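Long-range contacts in malate dehydrogenase (Porphyromonas gingivalis, PDB 3FI9), which probably catalyses the NAD-dependent interconversion of malate and oxaloacetate: residues T7-T12 with A77-S82; T27-R32 with C57-L62; N36-D41 with N63-S68; E72-A77 with S114-C119. All coordinates share one frame; numbering follows the deposited sequence.

How the contacts relate
From the N terminus, strand 10-14 runs into helix 19-30, strand 37-40, helix 44-57, strand 65-67, helix 70-74 and strand 77-82. Contact 1 closes the widest of these loops, pairing 7-12 with 77-82 inside the Rossmann-type sheet, and contacts 2 and 3 nest within it. Contacts 2 and 3 cross each other, since 36-41 lies between 27-32 and 57-62: one joins a helix end to a loop, the other pairs the edge strand. Contact 4 crosses contact 1, shares A77 with it, and brings the end of helix 70-74 to the end of helix 94-115. T67 OG1 bonds to E72 OE1, tying contact 3 to contact 4.

Contact 1: residues T7-T12 with A77-S82; sequences TEEKLT and AKYIVS
L11 turns its CG anti to the backbone N (chi1 163°), while Y79 has its CG anti to the carbonyl carbon (chi1 -57°); the two side chains cross at about a right angle, and L11 CD1 rests 3.9 Å from Y79 CB. They lie on one face of a parallel pair of strands, 10-12 and 77-82, in the Rossmann-type sheet of the predicted NAD-binding domain. T12 and I80 occupy the other face. K10 O is gripped twice, by K78 N at 3.0 Å and by Y79 N at 3.2 Å, the second donor lying in the carbonyl plane. Further on, T12 N reaches Y79 O at 2.9 Å in a nearly straight bond (172°), and T12 O in turn accepts from V81 N. L11 CD1 also approaches CG2 of V81, a residue whose side chain lies about 5 Å from that of I125, predicted to bind NAD.

At the start of the pair, the E9 side chain crosses the aliphatic part of K78 at a slant, with E9 CD 3.8 Å from K78 CG. The charges do not meet: E9 OE1 and K78 NZ stand 4.6 Å apart, and E9 OE2 instead forms a salt bridge with K120. K10 runs extended past A77, and its NZ bonds to T75 O. T12 OG1 is likewise spoken for by A73 O. Just before the strand, T7 OG1 accepts from E9 N at 3.2 Å, forming an ST turn.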
loop_
_atom_site.group_PDB
_atom_site.type_symbol
_atom_site.label_atom_id
_atom_site.label_comp_id
_atom_site.label_asym_id
_atom_site.label_seq_id
_atom_site.Cartn_x
_atom_site.Cartn_y
_atom_site.Cartn_z
ATOM N N THR A 7 -15.745 12.188 1.821
ATOM C CA THR A 7 -16.606 12.628 2.876
ATOM C C THR A 7 -15.736 13.245 3.966
ATOM O O THR A 7 -14.513 13.097 3.923
ATOM C CB THR A 7 -17.466 11.434 3.418
ATOM O OG1 THR A 7 -18.336 11.896 4.441
ATOM C CG2 THR A 7 -16.586 10.324 4.024
ATOM N N GLU A 8 -16.340 13.945 4.925
ATOM C CA GLU A 8 -15.610 14.361 6.128
ATOM C C GLU A 8 -15.864 13.414 7.315
ATOM O O GLU A 8 -15.262 13.541 8.383
ATOM C CB GLU A 8 -16.013 15.807 6.528
ATOM C CG GLU A 8 -15.815 16.842 5.433
ATOM C CD GLU A 8 -14.357 17.071 5.107
ATOM O OE1 GLU A 8 -13.616 17.451 6.022
ATOM O OE2 GLU A 8 -13.968 16.904 3.932
ATOM N N GLU A 9 -16.778 12.463 7.157
ATOM C CA GLU A 9 -17.090 11.571 8.279
ATOM C C GLU A 9 -15.907 10.659 8.655
ATOM O O GLU A 9 -15.080 10.355 7.817
ATOM C CB GLU A 9 -18.398 10.806 8.003
ATOM C CG GLU A 9 -19.522 11.850 7.800
ATOM C CD GLU A 9 -20.927 11.330 7.896
ATOM O OE1 GLU A 9 -21.700 11.858 8.740
ATOM O OE2 GLU A 9 -21.284 10.443 7.109
ATOM N N LYS A 10 -15.850 10.241 9.914
ATOM C CA LYS A 10 -14.705 9.490 10.451
ATOM C C LYS A 10 -14.759 8.026 10.010
ATOM O O LYS A 10 -15.824 7.369 10.061
ATOM C CB LYS A 10 -14.640 9.657 11.967
ATOM C CG LYS A 10 -13.707 8.723 12.729
ATOM C CD LYS A 10 -13.519 9.231 14.174
ATOM C CE LYS A 10 -12.758 8.222 15.014
ATOM N NZ LYS A 10 -12.621 8.644 16.422
ATOM N N LEU A 11 -13.612 7.578 9.499
ATOM C CA LEU A 11 -13.349 6.195 9.195
ATOM C C LEU A 11 -12.341 5.660 10.212
ATOM O O LEU A 11 -11.206 6.181 10.388
ATOM C CB LEU A 11 -12.823 6.039 7.742
ATOM C CG LEU A 11 -12.109 4.708 7.375
ATOM C CD1 LEU A 11 -13.017 3.479 7.629
ATOM C CD2 LEU A 11 -11.629 4.708 5.875
ATOM N N THR A 12 -12.759 4.612 10.900
ATOM C CA THR A 12 -11.872 3.933 11.821
ATOM C C THR A 12 -11.440 2.536 11.374
ATOM O O THR A 12 -12.264 1.637 11.122
ATOM C CB THR A 12 -12.526 3.834 13.184
ATOM O OG1 THR A 12 -12.713 5.159 13.692
ATOM C CG2 THR A 12 -11.652 3.025 14.152
ATOM N N ALA A 77 -17.310 7.684 14.888
ATOM C CA ALA A 77 -17.044 6.768 13.749
ATOM C C ALA A 77 -18.319 6.599 12.945
ATOM O O ALA A 77 -19.355 6.286 13.520
ATOM C CB ALA A 77 -16.556 5.391 14.264
ATOM N N LYS A 78 -18.266 6.802 11.634
ATOM C CA LYS A 78 -19.374 6.443 10.771
ATOM C C LYS A 78 -19.099 5.244 9.858
ATOM O O LYS A 78 -20.027 4.674 9.294
ATOM C CB LYS A 78 -19.747 7.598 9.866
ATOM C CG LYS A 78 -20.384 8.812 10.640
ATOM C CD LYS A 78 -21.519 8.375 11.569
ATOM C CE LYS A 78 -22.379 9.591 11.956
ATOM N NZ LYS A 78 -21.721 10.283 13.058
ATOM N N TYR A 79 -17.830 4.943 9.658
ATOM C CA TYR A 79 -17.403 3.747 8.886
ATOM C C TYR A 79 -16.343 3.060 9.674
ATOM O O TYR A 79 -15.500 3.704 10.299
ATOM C CB TYR A 79 -16.870 4.135 7.501
ATOM C CG TYR A 79 -17.908 4.910 6.757
ATOM C CD1 TYR A 79 -18.855 4.269 5.983
ATOM C CD2 TYR A 79 -18.013 6.311 6.914
ATOM C CE1 TYR A 79 -19.865 5.010 5.299
ATOM C CE2 TYR A 79 -18.996 7.020 6.273
ATOM C CZ TYR A 79 -19.903 6.374 5.453
ATOM O OH TYR A 79 -20.889 7.092 4.819
ATOM N N ILE A 80 -16.388 1.725 9.667
ATOM C CA ILE A 80 -15.432 0.949 10.399
ATOM C C ILE A 80 -15.005 -0.219 9.546
ATOM O O ILE A 80 -15.852 -0.898 8.954
ATOM C CB ILE A 80 -16.051 0.326 11.685
ATOM C CG1 ILE A 80 -16.490 1.433 12.665
ATOM C CG2 ILE A 80 -15.013 -0.597 12.356
ATOM C CD1 ILE A 80 -17.294 0.895 13.867
ATOM N N VAL A 81 -13.708 -0.476 9.502
ATOM C CA VAL A 81 -13.208 -1.687 8.862
ATOM C C VAL A 81 -12.334 -2.390 9.861
ATOM O O VAL A 81 -11.364 -1.821 10.308
ATOM C CB VAL A 81 -12.348 -1.352 7.618
ATOM C CG1 VAL A 81 -11.663 -2.644 7.029
ATOM C CG2 VAL A 81 -13.210 -0.637 6.591
ATOM N N SER A 82 -12.645 -3.643 10.186
ATOM C CA SER A 82 -11.795 -4.391 11.146
ATOM C C SER A 82 -11.063 -5.603 10.642
ATOM O O SER A 82 -11.698 -6.536 10.122
ATOM C CB SER A 82 -12.593 -4.852 12.375
ATOM O OG SER A 82 -11.739 -5.602 13.245
#

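Contact 2: residues T27-R32 with C57-L62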
loop_
_atom_site.group_PDB
_atom_site.type_symbol
_atom_site.label_atom_id
_atom_site.label_comp_id
_atom_site.label_asym_id
_atom_site.label_seq_id
_atom_site.Cartn_x
_atom_site.Cartn_y
_atom_site.Cartn_z
ATOM N N THR A 27 -3.977 2.748 2.091
ATOM C CA THR A 27 -4.924 2.701 0.987
ATOM C C THR A 27 -6.058 3.702 1.158
ATOM O O THR A 27 -6.483 4.381 0.185
ATOM C CB THR A 27 -5.459 1.259 0.804
ATOM O OG1 THR A 27 -4.342 0.398 0.531
ATOM C CG2 THR A 27 -6.491 1.161 -0.371
ATOM N N ALA A 28 -6.583 3.782 2.369
ATOM C CA ALA A 28 -7.678 4.724 2.631
ATOM C C ALA A 28 -7.218 6.166 2.413
ATOM O O ALA A 28 -7.944 6.992 1.837
ATOM C CB ALA A 28 -8.150 4.566 4.076
ATOM N N ALA A 29 -6.012 6.462 2.867
ATOM C CA ALA A 29 -5.448 7.798 2.652
ATOM C C ALA A 29 -5.220 8.085 1.173
ATOM O O ALA A 29 -5.560 9.161 0.692
ATOM C CB ALA A 29 -4.135 7.956 3.468
ATOM N N MET A 30 -4.640 7.139 0.421
ATOM C CA MET A 30 -4.464 7.390 -1.008
ATOM C C MET A 30 -5.774 7.648 -1.718
ATOM O O MET A 30 -5.852 8.467 -2.652
ATOM C CB MET A 30 -3.775 6.187 -1.706
ATOM C CG MET A 30 -2.299 6.020 -1.351
ATOM S SD MET A 30 -1.451 4.518 -1.995
ATOM C CE MET A 30 -1.603 4.959 -3.791
ATOM N N MET A 31 -6.805 6.887 -1.329
ATOM C CA MET A 31 -8.109 6.989 -1.990
ATOM C C MET A 31 -8.856 8.286 -1.588
ATOM O O MET A 31 -9.927 8.548 -2.086
ATOM C CB MET A 31 -8.991 5.774 -1.658
ATOM C CG MET A 31 -8.626 4.482 -2.437
ATOM S SD MET A 31 -9.823 3.118 -2.013
ATOM C CE MET A 31 -9.063 1.804 -2.987
ATOM N N ARG A 32 -8.296 9.024 -0.634
ATOM C CA ARG A 32 -8.906 10.239 -0.108
ATOM C C ARG A 32 -10.360 10.013 0.261
ATOM O O ARG A 32 -11.249 10.752 -0.177
ATOM C CB ARG A 32 -8.720 11.424 -1.100
ATOM C CG ARG A 32 -7.218 11.769 -1.228
ATOM C CD ARG A 32 -6.945 12.828 -2.347
ATOM N NE ARG A 32 -7.401 14.168 -1.954
ATOM C CZ ARG A 32 -6.774 14.944 -1.080
ATOM N NH1 ARG A 32 -5.680 14.506 -0.483
ATOM N NH2 ARG A 32 -7.226 16.165 -0.812
ATOM N N CYS A 57 4.301 9.948 4.750
ATOM C CA CYS A 57 3.919 9.922 3.321
ATOM C C CYS A 57 3.547 11.312 2.846
ATOM O O CYS A 57 3.590 11.603 1.638
ATOM C CB CYS A 57 2.708 9.024 3.103
ATOM S SG CYS A 57 3.143 7.291 3.279
ATOM N N GLY A 58 3.106 12.143 3.785
ATOM C CA GLY A 58 2.686 13.531 3.473
ATOM C C GLY A 58 1.383 13.616 2.705
ATOM O O GLY A 58 1.326 14.273 1.660
ATOM N N PHE A 59 0.332 12.955 3.197
ATOM C CA PHE A 59 -0.954 13.016 2.532
ATOM C C PHE A 59 -1.601 14.364 2.781
ATOM O O PHE A 59 -1.871 14.705 3.939
ATOM C CB PHE A 59 -1.870 11.905 3.025
ATOM C CG PHE A 59 -1.434 10.537 2.568
ATOM C CD1 PHE A 59 -1.546 10.172 1.238
ATOM C CD2 PHE A 59 -0.898 9.615 3.487
ATOM C CE1 PHE A 59 -1.138 8.875 0.831
ATOM C CE2 PHE A 59 -0.518 8.340 3.085
ATOM C CZ PHE A 59 -0.626 7.992 1.753
ATOM N N GLU A 60 -1.890 15.092 1.687
ATOM C CA GLU A 60 -2.435 16.464 1.775
ATOM C C GLU A 60 -3.806 16.496 2.479
ATOM O O GLU A 60 -4.750 15.829 2.041
ATOM C CB GLU A 60 -2.587 17.057 0.363
ATOM C CG GLU A 60 -2.612 18.586 0.323
ATOM C CD GLU A 60 -1.403 19.170 -0.386
ATOM O OE1 GLU A 60 -0.784 18.430 -1.201
ATOM O OE2 GLU A 60 -1.088 20.368 -0.164
ATOM N N GLY A 61 -3.917 17.268 3.560
ATOM C CA GLY A 61 -5.213 17.428 4.270
ATOM C C GLY A 61 -5.630 16.302 5.211
ATOM O O GLY A 61 -6.742 16.308 5.789
ATOM N N LEU A 62 -4.762 15.307 5.375
ATOM C CA LEU A 62 -5.141 14.182 6.216
ATOM C C LEU A 62 -5.132 14.631 7.671
ATOM O O LEU A 62 -4.188 15.286 8.094
ATOM C CB LEU A 62 -4.165 13.016 6.043
ATOM C CG LEU A 62 -4.618 11.682 6.630
ATOM C CD1 LEU A 62 -5.871 11.169 5.890
ATOM C CD2 LEU A 62 -3.499 10.652 6.555
#
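A29 CB sits over the centre of one face of the F59 ring, 3.6 Å from the ring centroid and 11° off its normal, a CH-pi contact in which the methyl group touches nearly the whole ring. F59 CD2 and CE2 are the ring atoms nearest to it. M30 adds its CG at 3.8 Å from F59 CE1, the two side chains crossing at a slant. On another flank, L62 CD2 comes within 4.1 Å of A29 CB. F59 and L62 are the ends of a type II beta turn, with L62 N bonded back to F59 O.

The polar edge is made by R32, whose backbone leaves the helix in a Schellman motif with positive phi. Its side chain bends where chi3 (72°) places NE; beyond the bend, NH1 donates to E60 O at 3.0 Å, in the carbonyl plane and on a lone pair of the oxygen. E60 O also accepts from the hydroxyl of Y5, and R32 NE is held by L3 O, with Y5 making a cation-pi contact to the same side chain.

The contact thus fastens the C-terminal end of helix 19-30 to the loop between helix 44-57 and strand 65-67. F59 and L62 also pack on I54 of helix 44-57, while Y242 of the second subunit meets the F59 ring, placing this corner at the dimer interface.

Contact 3: residues N36-D41 with N63-S68; sequences NLCLYD and NLTFTS
S68 OG donates to D41 O at 2.6 Å, nearly along the C=O axis, and so joins the C-terminal ends of two parallel strands, 37-40 and 65-67. Behind it the backbones pair in register: L37 O takes T65 N at 3.1 Å, L39 N reaches T65 O, and L39 O accepts T67 N at 2.9 Å. The last bond, D41 N to T67 O, is weak at 3.3 Å.

L37 and L64 lie side by side and point the same way, CD2 of L37 3.7 Å from CD1 of L64; L39 CG meets the same methyl. On the opposite face T65 OG1, set between the backbone N and the carbonyl carbon (chi1 51°), touches C38 CB at 3.3 Å. The Y40 ring has S68 O at its edge.

D41, predicted to bind NAD, sits where the second strand of a Rossmann fold commonly carries an acidic residue for the adenosine ribose; here its OD1 and OD2 accept from F43 N and A17 N. The pair forms a beta-alpha-beta unit with helix 44-57, which packs against L39 and F66, while helix 70-74 meets Y40 and T67 and strand 10-14 borders strand 37-40.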
loop_
_atom_site.group_PDB
_atom_site.type_symbol
_atom_site.label_atom_id
_atom_site.label_comp_id
_atom_site.label_asym_id
_atom_site.label_seq_id
_atom_site.Cartn_x
_atom_site.Cartn_y
_atom_site.Cartn_z
ATOM N N ASN A 36 -10.508 12.386 8.107
ATOM C CA ASN A 36 -10.601 11.952 9.493
ATOM C C ASN A 36 -10.453 10.440 9.564
ATOM O O ASN A 36 -11.417 9.683 9.682
ATOM C CB ASN A 36 -11.895 12.489 10.093
ATOM C CG ASN A 36 -11.891 14.023 10.079
ATOM O OD1 ASN A 36 -10.984 14.629 10.650
ATOM N ND2 ASN A 36 -12.830 14.641 9.353
ATOM N N LEU A 37 -9.214 10.015 9.418
ATOM C CA LEU A 37 -8.895 8.589 9.407
ATOM C C LEU A 37 -8.312 8.245 10.761
ATOM O O LEU A 37 -7.332 8.842 11.200
ATOM C CB LEU A 37 -7.872 8.330 8.292
ATOM C CG LEU A 37 -7.373 6.898 8.170
ATOM C CD1 LEU A 37 -8.526 6.063 7.735
ATOM C CD2 LEU A 37 -6.156 6.803 7.168
ATOM N N CYS A 38 -8.936 7.290 11.451
ATOM C CA CYS A 38 -8.535 6.945 12.806
ATOM C C CYS A 38 -8.069 5.497 12.890
ATOM O O CYS A 38 -8.765 4.581 12.412
ATOM C CB CYS A 38 -9.702 7.219 13.765
ATOM S SG CYS A 38 -9.421 6.689 15.453
ATOM N N LEU A 39 -6.878 5.305 13.460
ATOM C CA LEU A 39 -6.253 3.992 13.526
ATOM C C LEU A 39 -6.324 3.468 14.952
ATOM O O LEU A 39 -5.839 4.134 15.908
ATOM C CB LEU A 39 -4.818 4.073 13.035
ATOM C CG LEU A 39 -4.565 4.705 11.658
ATOM C CD1 LEU A 39 -3.102 4.416 11.297
ATOM C CD2 LEU A 39 -5.536 4.085 10.627
ATOM N N TYR A 40 -6.930 2.282 15.121
ATOM C CA TYR A 40 -7.062 1.708 16.463
ATOM C C TYR A 40 -6.353 0.344 16.521
ATOM O O TYR A 40 -6.509 -0.470 15.603
ATOM C CB TYR A 40 -8.542 1.562 16.886
ATOM C CG TYR A 40 -8.673 0.588 18.055
ATOM C CD1 TYR A 40 -8.460 1.013 19.370
ATOM C CD2 TYR A 40 -8.947 -0.753 17.838
ATOM C CE1 TYR A 40 -8.560 0.138 20.438
ATOM C CE2 TYR A 40 -9.026 -1.660 18.900
ATOM C CZ TYR A 40 -8.811 -1.210 20.201
ATOM O OH TYR A 40 -8.887 -2.115 21.241
ATOM N N ASP A 41 -5.572 0.104 17.576
ATOM C CA ASP A 41 -5.044 -1.209 17.849
ATOM C C ASP A 41 -4.708 -1.236 19.326
ATOM O O ASP A 41 -4.164 -0.245 19.866
ATOM C CB ASP A 41 -3.763 -1.464 17.032
ATOM C CG ASP A 41 -3.496 -2.934 16.783
ATOM O OD1 ASP A 41 -3.063 -3.590 17.747
ATOM O OD2 ASP A 41 -3.666 -3.445 15.617
ATOM N N ASN A 63 -6.139 14.248 8.422
ATOM C CA ASN A 63 -6.172 14.468 9.878
ATOM C C ASN A 63 -6.049 13.104 10.595
ATOM O O ASN A 63 -7.021 12.611 11.183
ATOM C CB ASN A 63 -7.509 15.057 10.298
ATOM C CG ASN A 63 -7.658 16.574 9.963
ATOM O OD1 ASN A 63 -6.786 17.393 10.301
ATOM N ND2 ASN A 63 -8.796 16.945 9.340
ATOM N N LEU A 64 -4.886 12.486 10.533
ATOM C CA LEU A 64 -4.738 11.145 11.076
ATOM C C LEU A 64 -4.767 11.155 12.627
ATOM O O LEU A 64 -4.138 11.992 13.258
ATOM C CB LEU A 64 -3.425 10.547 10.605
ATOM C CG LEU A 64 -3.250 9.052 10.878
ATOM C CD1 LEU A 64 -4.062 8.176 9.831
ATOM C CD2 LEU A 64 -1.746 8.660 10.839
ATOM N N THR A 65 -5.487 10.216 13.218
ATOM C CA THR A 65 -5.494 10.037 14.654
ATOM C C THR A 65 -5.178 8.566 14.916
ATOM O O THR A 65 -5.423 7.701 14.069
ATOM C CB THR A 65 -6.818 10.476 15.375
ATOM O OG1 THR A 65 -7.978 9.886 14.758
ATOM C CG2 THR A 65 -6.974 12.031 15.440
ATOM N N PHE A 66 -4.585 8.275 16.060
ATOM C CA PHE A 66 -4.422 6.874 16.437
ATOM C C PHE A 66 -4.637 6.731 17.914
ATOM O O PHE A 66 -4.378 7.669 18.686
ATOM C CB PHE A 66 -3.100 6.284 15.996
ATOM C CG PHE A 66 -1.885 6.921 16.617
ATOM C CD1 PHE A 66 -1.268 6.341 17.730
ATOM C CD2 PHE A 66 -1.347 8.081 16.085
ATOM C CE1 PHE A 66 -0.129 6.928 18.293
ATOM C CE2 PHE A 66 -0.205 8.658 16.650
ATOM C CZ PHE A 66 0.387 8.097 17.743
ATOM N N THR A 67 -5.120 5.559 18.308
ATOM C CA THR A 67 -5.443 5.328 19.700
ATOM C C THR A 67 -5.582 3.841 20.002
ATOM O O THR A 67 -5.960 3.031 19.122
ATOM C CB THR A 67 -6.760 6.107 20.109
ATOM O OG1 THR A 67 -7.049 5.877 21.493
ATOM C CG2 THR A 67 -7.971 5.628 19.308
ATOM N N SER A 68 -5.260 3.478 21.247
ATOM C CA SER A 68 -5.534 2.124 21.767
ATOM C C SER A 68 -6.745 2.072 22.700
ATOM O O SER A 68 -6.968 1.048 23.369
ATOM C CB SER A 68 -4.325 1.557 22.499
ATOM O OG SER A 68 -3.247 1.465 21.610
HETATM O O HOH W 1 -9.592 13.501 12.826
HETATM O O HOH W 2 -6.980 -1.492 23.352
#

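Contact 4: residues E72-A77 with S114-C119; sequences EALTDA and SYCPDC
C116 CB lies 3.3 Å from L74 O and 3.6 Å from A77 O, the first and last carbonyls of a type II beta turn, L74 to A77, that links helix 70-74 to strand 77-82 of the Rossmann-type domain. One bond further out, C116 SG is set between its own backbone N and carbonyl carbon (chi1 55°). From there the sulfur meets L74 O at 3.6 Å, L74 CB at 3.8 Å and, a little more loosely, A77 CB at 4.1 Å. The turn that presents these groups is closed by A77 N bonding to L74 O. Y115 completes the apolar patch with its CB 3.9 Å from L74 CB; the rest of its side chain leads off, with S114 CB over one face of the ring.

C116 is also the first residue beyond helix 94-115 and opens a type I beta turn to C119, whose N bonds to C116 O. The contact therefore sets two helix ends, each followed by a turn, against one another, and I80 of strand 77-82 packs on L74, C116 and C119.

Polar links between the segments run through water. One molecule accepts from D76 N and donates to Y115 O, bridging the L74-A77 turn to the end of helix 94-115. A second donates in two directions, to A77 O at 2.8 Å and to D118 OD1 at 3.0 Å.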
loop_
_atom_site.group_PDB
_atom_site.type_symbol
_atom_site.label_atom_id
_atom_site.label_comp_id
_atom_site.label_asym_id
_atom_site.label_seq_id
_atom_site.Cartn_x
_atom_site.Cartn_y
_atom_site.Cartn_z
ATOM N N GLU A 72 -12.453 6.113 22.331
ATOM C CA GLU A 72 -11.944 7.237 21.539
ATOM C C GLU A 72 -12.028 6.976 20.036
ATOM O O GLU A 72 -12.452 7.844 19.258
ATOM C CB GLU A 72 -10.491 7.504 21.931
ATOM C CG GLU A 72 -10.382 8.214 23.258
ATOM C CD GLU A 72 -8.948 8.520 23.613
ATOM O OE1 GLU A 72 -8.045 8.045 22.880
ATOM O OE2 GLU A 72 -8.735 9.233 24.621
ATOM N N ALA A 73 -11.661 5.763 19.663
ATOM C CA ALA A 73 -11.611 5.294 18.267
ATOM C C ALA A 73 -12.999 5.237 17.639
ATOM O O ALA A 73 -13.191 5.627 16.487
ATOM C CB ALA A 73 -10.957 3.907 18.220
ATOM N N LEU A 74 -13.970 4.703 18.380
ATOM C CA LEU A 74 -15.328 4.591 17.806
ATOM C C LEU A 74 -16.185 5.851 17.948
ATOM O O LEU A 74 -17.171 6.043 17.233
ATOM C CB LEU A 74 -16.032 3.350 18.364
ATOM C CG LEU A 74 -15.390 2.014 17.965
ATOM C CD1 LEU A 74 -16.277 0.865 18.355
ATOM C CD2 LEU A 74 -15.135 1.998 16.468
ATOM N N THR A 75 -15.829 6.746 18.856
ATOM C CA THR A 75 -16.601 8.013 18.962
ATOM C C THR A 75 -16.606 8.826 17.668
ATOM O O THR A 75 -15.546 9.150 17.141
ATOM C CB THR A 75 -16.108 8.869 20.176
ATOM O OG1 THR A 75 -16.239 8.076 21.372
ATOM C CG2 THR A 75 -16.935 10.130 20.315
ATOM N N ASP A 76 -17.799 9.147 17.158
ATOM C CA ASP A 76 -17.984 9.849 15.874
ATOM C C ASP A 76 -17.704 8.937 14.663
ATOM O O ASP A 76 -17.875 9.367 13.517
ATOM C CB ASP A 76 -17.107 11.108 15.767
ATOM C CG ASP A 76 -17.370 12.122 16.876
ATOM O OD1 ASP A 76 -18.551 12.431 17.148
ATOM O OD2 ASP A 76 -16.385 12.642 17.448
ATOM N N ALA A 77 -17.310 7.684 14.888
ATOM C CA ALA A 77 -17.044 6.768 13.749
ATOM C C ALA A 77 -18.319 6.599 12.945
ATOM O O ALA A 77 -19.355 6.286 13.520
ATOM C CB ALA A 77 -16.556 5.391 14.264
ATOM N N SER A 114 -22.454 0.830 22.016
ATOM C CA SER A 114 -22.210 1.798 23.077
ATOM C C SER A 114 -21.723 3.126 22.540
ATOM O O SER A 114 -22.169 4.173 22.997
ATOM C CB SER A 114 -21.164 1.286 24.051
ATOM O OG SER A 114 -21.577 0.079 24.652
ATOM N N TYR A 115 -20.807 3.078 21.575
ATOM C CA TYR A 115 -20.063 4.279 21.173
ATOM C C TYR A 115 -20.436 4.883 19.809
ATOM O O TYR A 115 -20.218 6.072 19.572
ATOM C CB TYR A 115 -18.553 3.954 21.225
ATOM C CG TYR A 115 -18.078 3.454 22.565
ATOM C CD1 TYR A 115 -18.404 4.127 23.745
ATOM C CD2 TYR A 115 -17.305 2.289 22.663
ATOM C CE1 TYR A 115 -17.956 3.649 25.004
ATOM C CE2 TYR A 115 -16.844 1.812 23.888
ATOM C CZ TYR A 115 -17.181 2.498 25.060
ATOM O OH TYR A 115 -16.727 2.013 26.273
ATOM N N CYS A 116 -21.007 4.087 18.905
ATOM C CA CYS A 116 -21.394 4.631 17.612
ATOM C C CYS A 116 -22.599 3.900 16.968
ATOM O O CYS A 116 -22.549 3.449 15.818
ATOM C CB CYS A 116 -20.177 4.742 16.670
ATOM S SG CYS A 116 -19.267 3.185 16.443
ATOM N N PRO A 117 -23.709 3.799 17.726
ATOM C CA PRO A 117 -24.898 3.100 17.246
ATOM C C PRO A 117 -25.391 3.718 15.956
ATOM O O PRO A 117 -26.100 3.039 15.196
ATOM C CB PRO A 117 -25.925 3.335 18.373
ATOM C CG PRO A 117 -25.451 4.583 19.064
ATOM C CD PRO A 117 -23.936 4.460 19.027
ATOM N N ASP A 118 -25.004 4.972 15.683
ATOM C CA ASP A 118 -25.320 5.653 14.397
ATOM C C ASP A 118 -24.315 5.432 13.246
ATOM O O ASP A 118 -24.415 6.083 12.193
ATOM C CB ASP A 118 -25.456 7.173 14.604
ATOM C CG ASP A 118 -24.198 7.785 15.256
ATOM O OD1 ASP A 118 -23.471 7.052 15.970
ATOM O OD2 ASP A 118 -23.942 9.002 15.092
ATOM N N CYS A 119 -23.369 4.515 13.438
ATOM C CA CYS A 119 -22.430 4.090 12.375
ATOM C C CYS A 119 -23.194 3.780 11.099
ATOM O O CYS A 119 -24.295 3.241 11.170
ATOM C CB CYS A 119 -21.687 2.810 12.843
ATOM S SG CYS A 119 -20.076 2.501 11.981
HETATM O O HOH W 3 -20.297 8.226 18.019
HETATM O O HOH W 4 -20.718 7.981 15.299
#